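Local coordinates for gamma-glutamyltransferase 1 Threonine peptidase. MEROPS family T03 (PDB 7D9E) that catalyses the transfer of gamma-glutamyl groups to amino acids and peptides, a transpeptidation used in theanine synthesis, and their hydrolysis from glutathione, at the interface of chains A and B. Sequence-based numbering; all coordinates share one arbitrary frame. Chains: chain A, Gamma-glutamyltransferase 1 Threonine peptidase. MEROPS family T03; chain B, Gamma-glutamyltransferase 1 Threonine peptidase. MEROPS family T03.

Contact 1: the interface of chains A and B. Residues chain A 31-33, 43, 47, 56, 60; chain B 5-6, 170.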
loop_
_atom_site.group_PDB
_atom_site.type_symbol
_atom_site.label_atom_id
_atom_site.label_comp_id
_atom_site.label_asym_id
_atom_site.label_seq_id
_atom_site.Cartn_x
_atom_site.Cartn_y
_atom_site.Cartn_z
ATOM N N ALA A 31 -8.608 1.647 19.265
ATOM C CA ALA A 31 -9.372 1.067 18.167
ATOM C C ALA A 31 -8.445 0.435 17.141
ATOM O O ALA A 31 -7.290 0.842 16.986
ATOM C CB ALA A 31 -10.234 2.119 17.462
ATOM N N VAL A 32 -8.974 -0.544 16.423
ATOM C CA VAL A 32 -8.267 -1.149 15.302
ATOM C C VAL A 32 -9.233 -1.305 14.138
ATOM O O VAL A 32 -10.414 -1.610 14.335
ATOM C CB VAL A 32 -7.605 -2.496 15.679
ATOM C CG1 VAL A 32 -8.623 -3.467 16.218
ATOM C CG2 VAL A 32 -6.903 -3.112 14.453
ATOM N N ALA A 33 -8.744 -1.017 12.929
ATOM C CA ALA A 33 -9.407 -1.412 11.684
ATOM C C ALA A 33 -8.410 -2.285 10.940
ATOM O O ALA A 33 -7.362 -1.810 10.481
ATOM C CB ALA A 33 -9.842 -0.195 10.870
ATOM N N ALA A 43 -4.709 -7.082 17.636
ATOM C CA ALA A 43 -4.481 -5.687 17.994
ATOM C C ALA A 43 -5.281 -5.317 19.230
ATOM O O ALA A 43 -4.782 -4.623 20.123
ATOM C CB ALA A 43 -4.871 -4.767 16.840
ATOM N N LEU A 47 -3.902 -3.884 22.858
ATOM C CA LEU A 47 -4.355 -2.628 23.449
ATOM C C LEU A 47 -5.009 -2.863 24.801
ATOM O O LEU A 47 -4.789 -2.095 25.747
ATOM C CB LEU A 47 -5.363 -1.953 22.523
ATOM C CG LEU A 47 -4.865 -1.464 21.171
ATOM C CD1 LEU A 47 -6.047 -0.951 20.353
ATOM C CD2 LEU A 47 -3.811 -0.417 21.324
ATOM N N ALA A 56 0.812 -2.862 19.293
ATOM C CA ALA A 56 -0.302 -3.531 18.646
ATOM C C ALA A 56 -0.036 -3.704 17.159
ATOM O O ALA A 56 -0.378 -4.740 16.574
ATOM C CB ALA A 56 -1.579 -2.733 18.874
ATOM N N THR A 60 0.064 -7.175 15.094
ATOM C CA THR A 60 -0.885 -7.304 13.987
ATOM C C THR A 60 -0.175 -7.622 12.675
ATOM O O THR A 60 -0.613 -8.497 11.913
ATOM C CB THR A 60 -1.680 -6.002 13.877
ATOM O OG1 THR A 60 -2.423 -5.791 15.085
ATOM C CG2 THR A 60 -2.642 -6.052 12.685
ATOM N N SER B 5 -5.026 0.060 10.446
ATOM C CA SER B 5 -5.009 1.327 11.173
ATOM C C SER B 5 -5.265 1.040 12.642
ATOM O O SER B 5 -6.163 0.248 12.973
ATOM C CB SER B 5 -6.120 2.224 10.625
ATOM O OG SER B 5 -5.829 2.625 9.278
ATOM N N ILE B 6 -4.497 1.697 13.527
ATOM C CA ILE B 6 -4.627 1.510 14.969
ATOM C C ILE B 6 -4.505 2.860 15.660
ATOM O O ILE B 6 -3.670 3.691 15.292
ATOM C CB ILE B 6 -3.569 0.541 15.535
ATOM C CG1 ILE B 6 -3.749 -0.859 14.919
ATOM C CG2 ILE B 6 -3.645 0.436 17.026
ATOM C CD1 ILE B 6 -2.556 -1.772 15.097
ATOM N N ILE B 170 -10.071 4.669 10.940
ATOM C CA ILE B 170 -10.521 5.025 12.286
ATOM C C ILE B 170 -10.731 6.530 12.305
ATOM O O ILE B 170 -9.875 7.282 11.838
ATOM C CB ILE B 170 -9.460 4.654 13.348
ATOM C CG1 ILE B 170 -9.206 3.152 13.323
ATOM C CG2 ILE B 170 -9.887 5.158 14.728
ATOM C CD1 ILE B 170 -8.003 2.745 14.172
#
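B:Ile6 reaches from the first strand of the small subunit (B 2-7), alongside strand A 30-34, toward the helices of the large subunit, and it buries 55 Å² against chain A. Its CG1 stands anti to its own carbonyl carbon (chi1 -63°) and the chain continues nearly extended (chi2 164°), which carries the terminal methyl CD1 onto helix A 53-67. There CD1 lies 4.0 Å from the methyl CB of A:Ala56 and equally near OG1 of A:Thr60, whose side chain runs past the isoleucine in the opposite direction. That hydroxyl is turned back to its own helix and gives its hydrogen to the carbonyl O of A:Ala56 at 2.7 Å, from above the carbonyl plane, so a polar atom beside the methyl has a partner. A:Val32 lies alongside B:Ile6 and points the same way, its CG2 3.9 Å from CG1 of the isoleucine. A:Ala43 approaches CD1 from helix A 37-48.

B:Ile170, from strand B 168-173, packs on the opposite face of A 30-34. Its CD1 sits over the backbone of A:Ala31, 3.5 Å from the carbonyl O, and 4.0 Å from the methyl CB of that alanine, while its CG1 branch touches CB of A:Ala33.

Between these two apolar layers the backbones of B:Ser5 and A:Ala33 pair in antiparallel fashion, through A:Ala33 N to B:Ser5 O (2.9 Å) and B:Ser5 N to A:Ala33 O (3.0 Å). The site joins the two subunits through a shared sheet and an apolar core, and probably helps to hold in place the strand that begins just after the nucleophile B:Thr1.

Contact 2: the interface of chains A and B. Residues chain A 30-31, 47, 52-53; chain B 6-9, 12.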
loop_
_atom_site.group_PDB
_atom_site.type_symbol
_atom_site.label_atom_id
_atom_site.label_comp_id
_atom_site.label_asym_id
_atom_site.label_seq_id
_atom_site.Cartn_x
_atom_site.Cartn_y
_atom_site.Cartn_z
ATOM N N GLY A 30 -9.050 2.512 22.771
ATOM C CA GLY A 30 -8.309 2.417 21.533
ATOM C C GLY A 30 -9.195 1.833 20.444
ATOM O O GLY A 30 -10.377 1.577 20.648
ATOM N N ALA A 31 -8.608 1.647 19.265
ATOM C CA ALA A 31 -9.372 1.067 18.167
ATOM C C ALA A 31 -8.445 0.435 17.141
ATOM O O ALA A 31 -7.290 0.842 16.986
ATOM C CB ALA A 31 -10.234 2.119 17.462
ATOM N N LEU A 47 -3.902 -3.884 22.858
ATOM C CA LEU A 47 -4.355 -2.628 23.449
ATOM C C LEU A 47 -5.009 -2.863 24.801
ATOM O O LEU A 47 -4.789 -2.095 25.747
ATOM C CB LEU A 47 -5.363 -1.953 22.523
ATOM C CG LEU A 47 -4.865 -1.464 21.171
ATOM C CD1 LEU A 47 -6.047 -0.951 20.353
ATOM C CD2 LEU A 47 -3.811 -0.417 21.324
ATOM N N ASN A 52 0.894 -0.109 23.495
ATOM C CA ASN A 52 0.611 1.090 22.714
ATOM C C ASN A 52 0.322 0.731 21.253
ATOM O O ASN A 52 0.286 -0.440 20.855
ATOM C CB ASN A 52 1.686 2.158 22.951
ATOM C CG ASN A 52 3.034 1.807 22.336
ATOM O OD1 ASN A 52 3.113 1.025 21.389
ATOM N ND2 ASN A 52 4.099 2.366 22.888
ATOM N N ALA A 53 0.028 1.755 20.453
ATOM C CA ALA A 53 -0.363 1.499 19.076
ATOM C C ALA A 53 0.744 0.788 18.316
ATOM O O ALA A 53 0.466 0.001 17.409
ATOM C CB ALA A 53 -0.742 2.798 18.359
ATOM N N ILE B 6 -4.497 1.697 13.527
ATOM C CA ILE B 6 -4.627 1.510 14.969
ATOM C C ILE B 6 -4.505 2.860 15.660
ATOM O O ILE B 6 -3.670 3.691 15.292
ATOM C CB ILE B 6 -3.569 0.541 15.535
ATOM C CG1 ILE B 6 -3.749 -0.859 14.919
ATOM C CG2 ILE B 6 -3.645 0.436 17.026
ATOM C CD1 ILE B 6 -2.556 -1.772 15.097
ATOM N N VAL B 7 -5.336 3.066 16.673
ATOM C CA VAL B 7 -5.230 4.206 17.576
ATOM C C VAL B 7 -5.301 3.651 18.992
ATOM O O VAL B 7 -6.159 2.814 19.284
ATOM C CB VAL B 7 -6.354 5.236 17.346
ATOM C CG1 VAL B 7 -6.259 6.393 18.347
ATOM C CG2 VAL B 7 -6.290 5.771 15.926
ATOM N N ASP B 8 -4.418 4.118 19.884
ATOM C CA ASP B 8 -4.473 3.700 21.277
ATOM C C ASP B 8 -5.134 4.789 22.119
ATOM O O ASP B 8 -5.401 5.890 21.640
ATOM C CB ASP B 8 -3.092 3.263 21.792
ATOM C CG ASP B 8 -2.111 4.414 21.982
ATOM O OD1 ASP B 8 -2.519 5.571 22.184
ATOM O OD2 ASP B 8 -0.898 4.141 21.907
ATOM N N LYS B 9 -5.433 4.450 23.376
ATOM C CA LYS B 9 -6.195 5.348 24.232
ATOM C C LYS B 9 -5.420 6.603 24.608
ATOM O O LYS B 9 -6.012 7.530 25.172
ATOM C CB LYS B 9 -6.663 4.616 25.494
ATOM C CG LYS B 9 -5.552 4.066 26.378
ATOM C CD LYS B 9 -6.134 3.321 27.579
ATOM N N ASN B 12 -2.123 7.910 20.331
ATOM C CA ASN B 12 -1.108 7.533 19.360
ATOM C C ASN B 12 -1.759 6.732 18.241
ATOM O O ASN B 12 -2.720 5.993 18.454
ATOM C CB ASN B 12 -0.054 6.657 20.020
ATOM C CG ASN B 12 0.609 7.314 21.181
ATOM O OD1 ASN B 12 0.948 8.506 21.135
ATOM N ND2 ASN B 12 0.733 6.573 22.281
#
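The carboxylate of B:Asp8 caps the start of helix A 53-67 from the other subunit, its OD2 accepting a hydrogen bond from the backbone N of A:Ala53 at 2.9 Å. The donor comes in on the anti side of OD2, 20° out of the carboxylate plane. CG of B:Asp8 stands between its own backbone N and carbonyl carbon (chi1 71°), a crowded position that swings the acid toward the helix. The same OD2 uses its syn lone pair for ND2 of B:Asn12 (3.0 Å), which meets it close to the plane of the asparagine amide. OD1 is gripped as well, by the backbone N of B:Asn12 from above the carboxylate plane. B:Asn12 thus fixes the rotation of the acid from within chain B and presents OD2 to chain A. The helix start, with its positive dipole end, may stabilise the negative charge.

Apolar groups flank the carboxylate. A:Leu47 crosses the B:Asp8 side chain at about a right angle, its CD2 3.8 Å from the aspartate CB, and its CD1 branch turns toward the carbonyl O of B:Val7. The methylene CB of A:Asn52 lies 3.4 Å from OD2. The methyl of A:Ala53 touches CG2 of B:Ile6 at 4.0 Å and also faces the carbonyl O of B:Asn12.

Beside this cap the strands pair through A:Ala31 and B:Val7 in antiparallel register, with A:Ala31 N giving to B:Val7 O at 2.7 Å and B:Val7 N to A:Ala31 O at 3.0 Å. A:Gly30 lies against B:Val7 and B:Asp8, with no side chain of its own between them. The site lies where strand B 2-7 runs out into the turn leading to strand B 13-19, between the beginning of strand A 30-34 and the two helices A 37-48 and A 53-67.

Contact 1 and contact 2 are adjoining stretches of a single seam, with the centres of their C-alpha atoms about 6 Å apart. A:Ala31, A:Leu47 and B:Ile6 belong to both, and strands A 30-34 and B 2-7 and helices A 37-48 and A 53-67 run through the pair. Contact 1 supplies mainly apolar packing deep between sheet and helices; contact 2 adds a polar cap at the far end of strand B 2-7. Together they knit the large and small subunits into one continuous fold, which probably helps to fix the latter part of the strand that follows the catalytic N-terminus.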